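Local coordinates for protein tyrosinase (PDB 5ZRD) that catalyses the hydroxylation of monophenols to catechols, and probably their further oxidation to quinones, at a dicopper centre, and works efficiently at acidic pH, at residues W93-V98 and R394-T399; V88-W93 and C321-M326; I390-E393 and T399-P402. All coordinates share one frame; numbering follows the deposited sequence.

Contact 1 of 3, residues W93-V98 and R394-T399; sequences WHRMYV and RQLGFT. With CU (copper (II) ion), chain J.
Arg95 NH1 is held by two acceptors, the backbone O of Cys389 and Gln331 OE1, while its NE makes a salt bridge with Asp324; with its polar end fixed in this way, the arginine turns the methylene part of its chain to Leu396. CG of Arg95 lies 4.3 Å from Leu396 CD1, and from the next residue of the same helix SD of Met96 comes to 4.2 Å of Leu396 CD1. A single methyl tip thus lies against both an arginine stem and a thioether. The CB of Met96 points away from the 394-399 segment, but two successive bends (chi1 -72°, chi2 -50°) curl the sulfur back to the leucine. On the copper side of the helix, His94 NE2 binds copper at 2.2 Å and, with His57 and His85, completes the three-histidine site of one copper of the type 3 pair. The backbone O of Phe90 holds His94 ND1. The helix bearing this ligand therefore packs on Leu396 of the peripheral 394-399 segment through van der Waals contact alone, and the buried Arg95 charge is probably balanced chiefly by Asp324.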
ATOM      1  N   TRP A  93     -29.940   9.709  10.535  1.00 30.16           N
ATOM      2  CA  TRP A  93     -28.657  10.182  11.028  1.00 29.42           C
ATOM      3  C   TRP A  93     -28.783  11.656  11.354  1.00 28.47           C
ATOM      4  O   TRP A  93     -28.320  12.065  12.425  1.00 32.22           O
ATOM      5  CB  TRP A  93     -27.500   9.935  10.061  1.00 29.63           C
ATOM      6  CG  TRP A  93     -26.187  10.300  10.667  1.00 32.13           C
ATOM      7  CD1 TRP A  93     -25.386   9.486  11.414  1.00 31.41           C
ATOM      8  CD2 TRP A  93     -25.560  11.596  10.656  1.00 31.18           C
ATOM      9  NE1 TRP A  93     -24.281  10.175  11.829  1.00 32.52           N
ATOM     10  CE2 TRP A  93     -24.372  11.479  11.407  1.00 31.20           C
ATOM     11  CE3 TRP A  93     -25.889  12.837  10.103  1.00 32.07           C
ATOM     12  CZ2 TRP A  93     -23.511  12.547  11.616  1.00 28.69           C
ATOM     13  CZ3 TRP A  93     -25.036  13.897  10.309  1.00 31.85           C
ATOM     14  CH2 TRP A  93     -23.860  13.747  11.048  1.00 30.39           C
ATOM     15  N   HIS A  94     -29.363  12.424  10.423  1.00 27.87           N
ATOM     16  CA  HIS A  94     -29.467  13.865  10.651  1.00 28.02           C
ATOM     17  C   HIS A  94     -30.460  14.132  11.775  1.00 28.81           C
ATOM     18  O   HIS A  94     -30.294  15.103  12.462  1.00 27.07           O
ATOM     19  CB  HIS A  94     -29.828  14.649   9.395  1.00 28.62           C
ATOM     20  CG  HIS A  94     -28.704  14.664   8.439  1.00 27.95           C
ATOM     21  ND1 HIS A  94     -28.431  13.595   7.675  1.00 29.12           N
ATOM     22  CD2 HIS A  94     -27.749  15.588   8.184  1.00 31.73           C
ATOM     23  CE1 HIS A  94     -27.340  13.837   6.967  1.00 32.77           C
ATOM     24  NE2 HIS A  94     -26.918  15.071   7.240  1.00 30.81           N
ATOM     25  N   ARG A  95     -31.451  13.262  11.971  1.00 28.98           N
ATOM     26  CA  ARG A  95     -32.374  13.420  13.094  1.00 28.58           C
ATOM     27  C   ARG A  95     -31.576  13.418  14.397  1.00 29.02           C
ATOM     28  O   ARG A  95     -31.806  14.272  15.253  1.00 33.26           O
ATOM     29  CB  ARG A  95     -33.440  12.315  13.110  1.00 29.03           C
ATOM     30  CG  ARG A  95     -34.362  12.298  14.329  1.00 27.77           C
ATOM     31  CD  ARG A  95     -35.609  11.470  14.058  1.00 28.10           C
ATOM     32  NE  ARG A  95     -36.565  12.206  13.245  1.00 29.73           N
ATOM     33  CZ  ARG A  95     -37.702  11.731  12.753  1.00 31.49           C
ATOM     34  NH1 ARG A  95     -38.083  10.498  13.039  1.00 28.96           N
ATOM     35  NH2 ARG A  95     -38.472  12.528  12.025  1.00 30.59           N
ATOM     36  N   MET A  96     -30.673  12.463  14.535  1.00 29.13           N
ATOM     37  CA  MET A  96     -29.927  12.345  15.734  1.00 31.70           C
ATOM     38  C   MET A  96     -28.918  13.498  15.834  1.00 34.56           C
ATOM     39  O   MET A  96     -28.652  14.021  16.950  1.00 31.94           O
ATOM     40  CB  MET A  96     -29.215  10.999  15.807  1.00 32.18           C
ATOM     41  CG  MET A  96     -30.175   9.855  16.048  1.00 36.88           C
ATOM     42  SD  MET A  96     -31.294  10.155  17.440  1.00 38.73           S
ATOM     43  CE  MET A  96     -30.068  10.534  18.696  1.00 41.41           C
ATOM     44  N   TYR A  97     -28.391  13.925  14.687  1.00 35.22           N
ATOM     45  CA  TYR A  97     -27.392  15.001  14.682  1.00 31.44           C
ATOM     46  C   TYR A  97     -28.014  16.246  15.284  1.00 29.41           C
ATOM     47  O   TYR A  97     -27.405  16.897  16.146  1.00 30.79           O
ATOM     48  CB  TYR A  97     -26.861  15.280  13.277  1.00 30.34           C
ATOM     49  CG  TYR A  97     -25.671  16.201  13.146  1.00 30.82           C
ATOM     50  CD1 TYR A  97     -24.783  16.442  14.185  1.00 32.83           C
ATOM     51  CD2 TYR A  97     -25.398  16.797  11.931  1.00 28.99           C
ATOM     52  CE1 TYR A  97     -23.666  17.254  14.030  1.00 30.82           C
ATOM     53  CE2 TYR A  97     -24.270  17.571  11.743  1.00 29.95           C
ATOM     54  CZ  TYR A  97     -23.408  17.809  12.797  1.00 31.10           C
ATOM     55  OH  TYR A  97     -22.328  18.601  12.600  1.00 31.89           O
ATOM     56  N   VAL A  98     -29.220  16.540  14.851  1.00 30.91           N
ATOM     57  CA  VAL A  98     -29.879  17.755  15.296  1.00 33.28           C
ATOM     58  C   VAL A  98     -30.199  17.625  16.780  1.00 36.11           C
ATOM     59  O   VAL A  98     -30.102  18.584  17.543  1.00 36.63           O
ATOM     60  CB  VAL A  98     -31.172  18.030  14.525  1.00 29.29           C
ATOM     61  CG1 VAL A  98     -31.874  19.258  15.085  1.00 31.48           C
ATOM     62  CG2 VAL A  98     -30.906  18.204  13.045  1.00 32.77           C
ATOM     63  N   ARG A 394     -42.476   9.656  21.265  1.00 40.38           N
ATOM     64  CA  ARG A 394     -42.352   8.523  22.216  1.00 40.01           C
ATOM     65  C   ARG A 394     -40.897   8.204  22.529  1.00 40.03           C
ATOM     66  O   ARG A 394     -40.636   7.748  23.620  1.00 43.85           O
ATOM     67  CB  ARG A 394     -43.021   7.243  21.702  1.00 42.07           C
ATOM     68  CG  ARG A 394     -44.480   7.434  21.308  1.00 46.54           C
ATOM     69  CD  ARG A 394     -45.159   6.165  20.811  1.00 48.86           C
ATOM     70  NE  ARG A 394     -46.552   6.458  20.488  1.00 51.69           N
ATOM     71  CZ  ARG A 394     -47.547   6.650  21.377  1.00 55.11           C
ATOM     72  NH1 ARG A 394     -47.440   6.187  22.621  1.00 43.95           N
ATOM     73  NH2 ARG A 394     -48.644   7.305  20.996  1.00 43.09           N
ATOM     74  N   GLN A 395     -39.953   8.365  21.605  1.00 42.54           N
ATOM     75  CA  GLN A 395     -38.582   7.923  21.919  1.00 38.11           C
ATOM     76  C   GLN A 395     -37.657   9.112  22.262  1.00 38.02           C
ATOM     77  O   GLN A 395     -36.656   8.908  22.959  1.00 43.46           O
ATOM     78  CB  GLN A 395     -38.020   7.086  20.772  1.00 41.27           C
ATOM     79  CG  GLN A 395     -38.752   5.774  20.520  1.00 39.28           C
ATOM     80  CD  GLN A 395     -38.304   5.137  19.218  1.00 38.91           C
ATOM     81  OE1 GLN A 395     -38.669   5.577  18.127  1.00 39.29           O
ATOM     82  NE2 GLN A 395     -37.492   4.101  19.308  1.00 31.68           N
ATOM     83  N   LEU A 396     -37.913  10.328  21.777  1.00 35.31           N
ATOM     84  CA  LEU A 396     -36.932  11.439  21.943  1.00 39.39           C
ATOM     85  C   LEU A 396     -37.549  12.624  22.719  1.00 37.88           C
ATOM     86  O   LEU A 396     -36.849  13.571  23.062  1.00 38.82           O
ATOM     87  CB  LEU A 396     -36.432  11.904  20.564  1.00 39.06           C
ATOM     88  CG  LEU A 396     -35.650  10.891  19.722  1.00 40.96           C
ATOM     89  CD1 LEU A 396     -35.177  11.535  18.434  1.00 45.48           C
ATOM     90  CD2 LEU A 396     -34.451  10.311  20.460  1.00 43.37           C
ATOM     91  N   GLY A 397     -38.848  12.603  22.983  1.00 37.72           N
ATOM     92  CA  GLY A 397     -39.439  13.557  23.912  1.00 39.49           C
ATOM     93  C   GLY A 397     -39.757  14.899  23.260  1.00 43.24           C
ATOM     94  O   GLY A 397     -39.872  15.889  23.980  1.00 44.49           O
ATOM     95  N   PHE A 398     -39.924  14.970  21.925  1.00 39.65           N
ATOM     96  CA  PHE A 398     -40.263  16.269  21.287  1.00 36.81           C
ATOM     97  C   PHE A 398     -41.159  16.059  20.055  1.00 35.66           C
ATOM     98  O   PHE A 398     -41.310  14.961  19.533  1.00 33.48           O
ATOM     99  CB  PHE A 398     -38.979  17.025  20.938  1.00 35.95           C
ATOM    100  CG  PHE A 398     -38.276  16.559  19.690  1.00 34.33           C
ATOM    101  CD1 PHE A 398     -38.647  17.050  18.439  1.00 38.21           C
ATOM    102  CD2 PHE A 398     -37.253  15.638  19.754  1.00 32.48           C
ATOM    103  CE1 PHE A 398     -38.012  16.618  17.282  1.00 32.72           C
ATOM    104  CE2 PHE A 398     -36.598  15.234  18.595  1.00 33.79           C
ATOM    105  CZ  PHE A 398     -37.005  15.688  17.361  1.00 30.45           C
ATOM    106  N   THR A 399     -41.742  17.153  19.624  1.00 34.36           N
ATOM    107  CA  THR A 399     -42.611  17.192  18.494  1.00 33.48           C
ATOM    108  C   THR A 399     -42.374  18.510  17.744  1.00 34.54           C
ATOM    109  O   THR A 399     -41.628  19.390  18.209  1.00 34.60           O
ATOM    110  CB  THR A 399     -44.070  17.108  18.936  1.00 35.58           C
ATOM    111  OG1 THR A 399     -44.869  16.724  17.809  1.00 33.53           O
ATOM    112  CG2 THR A 399     -44.562  18.417  19.525  1.00 35.63           C
TER
HETATM  113 CU    CU J 606     -25.271  15.921   6.123  1.00 33.90          CU

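Contact 2 of 3, residues V88-W93 and C321-M326; sequences VLFPTW and CNVDRM
Phe90 reaches Val323 with the far part of its ring. From CB the chain leaves with CG anti to the backbone N (chi1 163°), which swings the ring out from the start of helix 90-108 toward helix 315-334. CD1, on one flank, faces His94, whose ring plane is turned about 45° from that of the phenyl. On the other flank CE2 of Phe90 comes to 4.2 Å from Val323 CG1, and at the tip CZ is 4.3 Å from the same CG1; the methyl approaches the ring obliquely. His277 meets the ring edge-to-face, and His320 touches it too. These neighbours place Phe90 beside the dicopper site of the helical bundle typical of type 3 copper proteins, in which helix 90-108 supplies His94 to one copper and helix 315-334 supplies His320 to the other. Beside this apolar touch the helices also meet through water. One molecule donates to Pro91 O at 2.7 Å and to Asp324 OD1 at 2.9 Å; OD1 also takes the salt bridge from Arg95 NE. The other carboxylate oxygen, Asp324 OD2, is bonded to Tyr400 OH. Within helix 315-334, Arg325, next to Asp324, grips Asn322 OD1, three residues back, side-on, with NE at 3.0 Å and NH2 at 3.1 Å from that single oxygen, which lies in the guanidinium plane.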
ATOM      1  N   VAL A  88     -29.802   5.237   2.978  1.00 26.15           N
ATOM      2  CA  VAL A  88     -31.087   5.212   3.730  1.00 28.79           C
ATOM      3  C   VAL A  88     -30.922   5.749   5.161  1.00 28.07           C
ATOM      4  O   VAL A  88     -31.910   5.999   5.846  1.00 34.91           O
ATOM      5  CB  VAL A  88     -31.694   3.797   3.745  1.00 28.47           C
ATOM      6  CG1 VAL A  88     -32.153   3.394   2.353  1.00 28.30           C
ATOM      7  CG2 VAL A  88     -30.721   2.765   4.298  1.00 28.88           C
ATOM      8  N   LEU A  89     -29.708   5.943   5.624  1.00 29.84           N
ATOM      9  CA  LEU A  89     -29.491   6.548   6.937  1.00 30.98           C
ATOM     10  C   LEU A  89     -29.532   8.080   6.851  1.00 32.57           C
ATOM     11  O   LEU A  89     -29.376   8.731   7.865  1.00 31.94           O
ATOM     12  CB  LEU A  89     -28.138   6.072   7.475  1.00 31.14           C
ATOM     13  CG  LEU A  89     -27.989   4.552   7.577  1.00 29.68           C
ATOM     14  CD1 LEU A  89     -26.692   4.186   8.274  1.00 33.10           C
ATOM     15  CD2 LEU A  89     -29.168   3.942   8.308  1.00 29.45           C
ATOM     16  N   PHE A  90     -29.768   8.674   5.687  1.00 27.66           N
ATOM     17  CA  PHE A  90     -29.719  10.147   5.628  1.00 27.95           C
ATOM     18  C   PHE A  90     -30.695  10.776   6.656  1.00 25.28           C
ATOM     19  O   PHE A  90     -30.323  11.653   7.430  1.00 26.57           O
ATOM     20  CB  PHE A  90     -29.908  10.656   4.192  1.00 23.13           C
ATOM     21  CG  PHE A  90     -30.259  12.116   4.124  1.00 25.84           C
ATOM     22  CD1 PHE A  90     -29.273  13.079   4.101  1.00 29.88           C
ATOM     23  CD2 PHE A  90     -31.569  12.540   4.179  1.00 27.43           C
ATOM     24  CE1 PHE A  90     -29.590  14.431   4.088  1.00 28.69           C
ATOM     25  CE2 PHE A  90     -31.894  13.881   4.141  1.00 27.88           C
ATOM     26  CZ  PHE A  90     -30.901  14.831   4.097  1.00 30.11           C
ATOM     27  N   PRO A  91     -31.956  10.402   6.637  1.00 25.27           N
ATOM     28  CA  PRO A  91     -32.935  11.080   7.500  1.00 25.65           C
ATOM     29  C   PRO A  91     -32.708  10.863   9.006  1.00 28.42           C
ATOM     30  O   PRO A  91     -32.832  11.798   9.794  1.00 28.84           O
ATOM     31  CB  PRO A  91     -34.268  10.423   7.119  1.00 26.38           C
ATOM     32  CG  PRO A  91     -34.062  10.037   5.679  1.00 25.53           C
ATOM     33  CD  PRO A  91     -32.630   9.553   5.656  1.00 25.16           C
ATOM     34  N   THR A  92     -32.431   9.617   9.371  1.00 25.79           N
ATOM     35  CA  THR A  92     -32.315   9.232  10.751  1.00 29.46           C
ATOM     36  C   THR A  92     -30.989   9.723  11.337  1.00 28.98           C
ATOM     37  O   THR A  92     -30.902  10.030  12.500  1.00 27.73           O
ATOM     38  CB  THR A  92     -32.406   7.706  10.883  1.00 26.67           C
ATOM     39  OG1 THR A  92     -31.549   7.045   9.947  1.00 24.29           O
ATOM     40  CG2 THR A  92     -33.814   7.238  10.669  1.00 29.21           C
ATOM     41  N   TRP A  93     -29.940   9.709  10.535  1.00 30.16           N
ATOM     42  CA  TRP A  93     -28.657  10.182  11.028  1.00 29.42           C
ATOM     43  C   TRP A  93     -28.783  11.656  11.354  1.00 28.47           C
ATOM     44  O   TRP A  93     -28.320  12.065  12.425  1.00 32.22           O
ATOM     45  CB  TRP A  93     -27.500   9.935  10.061  1.00 29.63           C
ATOM     46  CG  TRP A  93     -26.187  10.300  10.667  1.00 32.13           C
ATOM     47  CD1 TRP A  93     -25.386   9.486  11.414  1.00 31.41           C
ATOM     48  CD2 TRP A  93     -25.560  11.596  10.656  1.00 31.18           C
ATOM     49  NE1 TRP A  93     -24.281  10.175  11.829  1.00 32.52           N
ATOM     50  CE2 TRP A  93     -24.372  11.479  11.407  1.00 31.20           C
ATOM     51  CE3 TRP A  93     -25.889  12.837  10.103  1.00 32.07           C
ATOM     52  CZ2 TRP A  93     -23.511  12.547  11.616  1.00 28.69           C
ATOM     53  CZ3 TRP A  93     -25.036  13.897  10.309  1.00 31.85           C
ATOM     54  CH2 TRP A  93     -23.860  13.747  11.048  1.00 30.39           C
ATOM     55  N   CYS A 321     -33.299  21.065  10.910  1.00 35.17           N
ATOM     56  CA  CYS A 321     -34.446  20.859  11.793  1.00 35.61           C
ATOM     57  C   CYS A 321     -35.720  20.917  10.931  1.00 34.70           C
ATOM     58  O   CYS A 321     -36.696  20.158  11.132  1.00 26.95           O
ATOM     59  CB  CYS A 321     -34.402  21.856  12.950  1.00 39.27           C
ATOM     60  SG  CYS A 321     -35.747  21.709  14.158  1.00 36.26           S
ATOM     61  N   ASN A 322     -35.672  21.748   9.890  1.00 31.98           N
ATOM     62  CA  ASN A 322     -36.790  21.752   8.951  1.00 32.08           C
ATOM     63  C   ASN A 322     -36.835  20.449   8.133  1.00 28.92           C
ATOM     64  O   ASN A 322     -37.888  19.969   7.841  1.00 29.92           O
ATOM     65  CB  ASN A 322     -36.754  22.956   8.016  1.00 30.39           C
ATOM     66  CG  ASN A 322     -38.073  23.098   7.300  1.00 31.53           C
ATOM     67  OD1 ASN A 322     -39.119  23.255   7.953  1.00 27.40           O
ATOM     68  ND2 ASN A 322     -38.021  23.016   5.975  1.00 25.79           N
ATOM     69  N   VAL A 323     -35.705  19.896   7.753  1.00 28.18           N
ATOM     70  CA  VAL A 323     -35.686  18.675   7.001  1.00 30.62           C
ATOM     71  C   VAL A 323     -36.249  17.549   7.882  1.00 30.76           C
ATOM     72  O   VAL A 323     -36.906  16.609   7.408  1.00 29.72           O
ATOM     73  CB  VAL A 323     -34.254  18.378   6.521  1.00 31.67           C
ATOM     74  CG1 VAL A 323     -34.121  17.005   5.895  1.00 33.51           C
ATOM     75  CG2 VAL A 323     -33.803  19.443   5.546  1.00 33.73           C
ATOM     76  N   ASP A 324     -35.973  17.642   9.176  1.00 33.32           N
ATOM     77  CA  ASP A 324     -36.418  16.619  10.125  1.00 33.75           C
ATOM     78  C   ASP A 324     -37.912  16.741  10.313  1.00 34.82           C
ATOM     79  O   ASP A 324     -38.594  15.749  10.440  1.00 30.89           O
ATOM     80  CB  ASP A 324     -35.723  16.792  11.470  1.00 34.22           C
ATOM     81  CG  ASP A 324     -35.893  15.594  12.374  1.00 36.45           C
ATOM     82  OD1 ASP A 324     -35.538  14.484  11.909  1.00 29.56           O
ATOM     83  OD2 ASP A 324     -36.348  15.791  13.548  1.00 36.06           O
ATOM     84  N   ARG A 325     -38.414  17.971  10.322  1.00 31.17           N
ATOM     85  CA  ARG A 325     -39.846  18.196  10.398  1.00 33.50           C
ATOM     86  C   ARG A 325     -40.560  17.601   9.175  1.00 34.36           C
ATOM     87  O   ARG A 325     -41.647  16.985   9.295  1.00 37.86           O
ATOM     88  CB  ARG A 325     -40.106  19.694  10.503  1.00 29.85           C
ATOM     89  CG  ARG A 325     -41.549  20.066  10.754  1.00 30.13           C
ATOM     90  CD  ARG A 325     -41.710  21.583  10.726  1.00 31.42           C
ATOM     91  NE  ARG A 325     -41.491  22.182   9.418  1.00 29.16           N
ATOM     92  CZ  ARG A 325     -42.425  22.332   8.493  1.00 29.89           C
ATOM     93  NH1 ARG A 325     -43.657  21.946   8.765  1.00 32.19           N
ATOM     94  NH2 ARG A 325     -42.137  22.880   7.311  1.00 27.63           N
ATOM     95  N   MET A 326     -39.959  17.760   8.003  1.00 34.43           N
ATOM     96  CA  MET A 326     -40.534  17.185   6.758  1.00 31.54           C
ATOM     97  C   MET A 326     -40.517  15.652   6.861  1.00 27.67           C
ATOM     98  O   MET A 326     -41.476  14.992   6.505  1.00 27.48           O
ATOM     99  CB  MET A 326     -39.756  17.651   5.526  1.00 30.22           C
ATOM    100  CG  MET A 326     -39.910  19.135   5.225  1.00 31.44           C
ATOM    101  SD  MET A 326     -41.523  19.514   4.477  1.00 35.87           S
ATOM    102  CE  MET A 326     -42.478  19.957   5.910  1.00 41.34           C
TER
HETATM  103  O   HOH W   1     -33.716  14.293   9.660  1.00 29.60           O

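Contact 3 of 3, residues I390-E393 and T399-P402; sequences INIE and TYGP
Ile392 and Tyr400 form the tight, buried half of this contact, where CD1 of the isoleucine lies 3.5 Å from Tyr400 CD2 and 3.6 Å from Tyr400 CE2. The methyl approaches the ring obliquely, and the two side chains cross at about a right angle. Ile392 CG1 stands between its own backbone N and carbonyl carbon (chi1 60°), which carries CD1 onto the strand, 3.8 Å from Thr399 CA as well. Trp328 of helix 315-334 also packs on Ile392. The other half is looser and partly open to solvent: there Thr399 OG1 donates to Glu393 OE2 at 2.6 Å, and Pro8 touches both residues. The extended glutamate chain brings its carboxylate to the threonine hydroxyl at an oblique crossing, and OE2 receives the proton on its anti lone pair, the one directed away from OE1. Asn391 is the N-cap of the short helix 392-396; its OD1 accepts a weak bond from Glu393 N at 2.8 Å and a hydrogen bond from Arg394 N. The Glu393-Thr399 bond and the Ile392-Tyr400 packing join the helix start to strand 398-400 across the short link 394-398, while the strand pairs in parallel with 9-11. A hydroxyl given to the less basic anti lone pair, over so short a distance, is consistent with a charged carboxylate accepting it in a partly exposed position.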
ATOM      1  N   ILE A 390     -37.317   6.567  15.524  1.00 35.54           N
ATOM      2  CA  ILE A 390     -38.443   6.548  14.587  1.00 34.82           C
ATOM      3  C   ILE A 390     -39.532   7.526  15.061  1.00 33.54           C
ATOM      4  O   ILE A 390     -40.036   8.372  14.303  1.00 31.19           O
ATOM      5  CB  ILE A 390     -38.942   5.107  14.386  1.00 36.07           C
ATOM      6  CG1 ILE A 390     -37.784   4.226  13.904  1.00 35.86           C
ATOM      7  CG2 ILE A 390     -40.133   5.074  13.434  1.00 37.50           C
ATOM      8  CD1 ILE A 390     -38.122   2.784  13.694  1.00 36.84           C
ATOM      9  N   ASN A 391     -39.889   7.453  16.323  1.00 34.40           N
ATOM     10  CA  ASN A 391     -40.981   8.250  16.791  1.00 34.13           C
ATOM     11  C   ASN A 391     -40.410   9.352  17.670  1.00 35.25           C
ATOM     12  O   ASN A 391     -39.987   9.080  18.807  1.00 33.53           O
ATOM     13  CB  ASN A 391     -42.003   7.424  17.574  1.00 35.79           C
ATOM     14  CG  ASN A 391     -43.204   8.250  17.978  1.00 38.00           C
ATOM     15  OD1 ASN A 391     -43.058   9.385  18.429  1.00 38.58           O
ATOM     16  ND2 ASN A 391     -44.395   7.714  17.769  1.00 40.41           N
ATOM     17  N   ILE A 392     -40.417  10.578  17.162  1.00 31.85           N
ATOM     18  CA  ILE A 392     -39.750  11.628  17.918  1.00 36.66           C
ATOM     19  C   ILE A 392     -40.476  11.887  19.262  1.00 37.39           C
ATOM     20  O   ILE A 392     -39.814  12.302  20.197  1.00 33.46           O
ATOM     21  CB  ILE A 392     -39.601  12.934  17.104  1.00 34.54           C
ATOM     22  CG1 ILE A 392     -40.947  13.497  16.670  1.00 31.01           C
ATOM     23  CG2 ILE A 392     -38.660  12.747  15.925  1.00 39.37           C
ATOM     24  CD1 ILE A 392     -40.861  14.869  16.044  1.00 34.02           C
ATOM     25  N   GLU A 393     -41.801  11.709  19.356  1.00 39.18           N
ATOM     26  CA  GLU A 393     -42.566  12.022  20.595  1.00 40.58           C
ATOM     27  C   GLU A 393     -42.307  10.917  21.641  1.00 40.44           C
ATOM     28  O   GLU A 393     -41.811  11.196  22.729  1.00 41.39           O
ATOM     29  CB  GLU A 393     -44.052  12.190  20.278  1.00 41.61           C
ATOM     30  CG  GLU A 393     -44.352  13.340  19.333  1.00 42.70           C
ATOM     31  CD  GLU A 393     -45.784  13.447  18.798  1.00 48.01           C
ATOM     32  OE1 GLU A 393     -46.507  12.417  18.811  1.00 48.06           O
ATOM     33  OE2 GLU A 393     -46.184  14.560  18.337  1.00 44.40           O
ATOM     34  N   THR A 399     -41.742  17.153  19.624  1.00 34.36           N
ATOM     35  CA  THR A 399     -42.611  17.192  18.494  1.00 33.48           C
ATOM     36  C   THR A 399     -42.374  18.510  17.744  1.00 34.54           C
ATOM     37  O   THR A 399     -41.628  19.390  18.209  1.00 34.60           O
ATOM     38  CB  THR A 399     -44.070  17.108  18.936  1.00 35.58           C
ATOM     39  OG1 THR A 399     -44.869  16.724  17.809  1.00 33.53           O
ATOM     40  CG2 THR A 399     -44.562  18.417  19.525  1.00 35.63           C
ATOM     41  N   TYR A 400     -43.018  18.635  16.596  1.00 35.32           N
ATOM     42  CA  TYR A 400     -42.886  19.802  15.741  1.00 35.01           C
ATOM     43  C   TYR A 400     -44.169  20.586  15.924  1.00 36.53           C
ATOM     44  O   TYR A 400     -45.233  20.029  15.870  1.00 36.32           O
ATOM     45  CB  TYR A 400     -42.571  19.445  14.273  1.00 31.24           C
ATOM     46  CG  TYR A 400     -41.114  19.087  14.087  1.00 29.95           C
ATOM     47  CD1 TYR A 400     -40.141  20.070  14.093  1.00 32.10           C
ATOM     48  CD2 TYR A 400     -40.684  17.771  14.047  1.00 29.57           C
ATOM     49  CE1 TYR A 400     -38.788  19.769  13.997  1.00 28.96           C
ATOM     50  CE2 TYR A 400     -39.339  17.445  13.983  1.00 28.26           C
ATOM     51  CZ  TYR A 400     -38.386  18.450  13.938  1.00 29.90           C
ATOM     52  OH  TYR A 400     -37.054  18.171  13.901  1.00 28.54           O
ATOM     53  N   GLY A 401     -44.021  21.862  16.205  1.00 38.04           N
ATOM     54  CA  GLY A 401     -45.148  22.726  16.170  1.00 41.46           C
ATOM     55  C   GLY A 401     -45.693  22.799  14.764  1.00 41.49           C
ATOM     56  O   GLY A 401     -45.232  22.110  13.896  1.00 38.74           O
ATOM     57  N   PRO A 402     -46.681  23.641  14.564  1.00 46.08           N
ATOM     58  CA  PRO A 402     -47.282  23.824  13.270  1.00 47.38           C
ATOM     59  C   PRO A 402     -46.368  24.585  12.301  1.00 45.09           C
ATOM     60  O   PRO A 402     -45.691  25.537  12.698  1.00 52.70           O
ATOM     61  CB  PRO A 402     -48.546  24.664  13.559  1.00 50.52           C
ATOM     62  CG  PRO A 402     -48.181  25.424  14.829  1.00 51.74           C
ATOM     63  CD  PRO A 402     -47.340  24.440  15.613  1.00 48.25           C
TER

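Overall arrangement
From the N terminus, strand 9-11 comes first and later pairs with 398-400. Next comes helix 90-108, whose first turns supply one side of both contact 1 and contact 2. Contact 2 closes a long loop of 227 residues when 321-326 returns on helix 315-334; contact 1 closes a longer one with 394-399. Contact 2's loop begins slightly earlier and ends sooner, so the two cross, sharing Trp93. Contact 3 closes a five-residue loop after contact 2 is complete, and its segments flank and overlap 394-399. Asp324 joins all three, bonded to Arg95 and Tyr400, tying the copper-bearing helices to the peripheral 390-402 region.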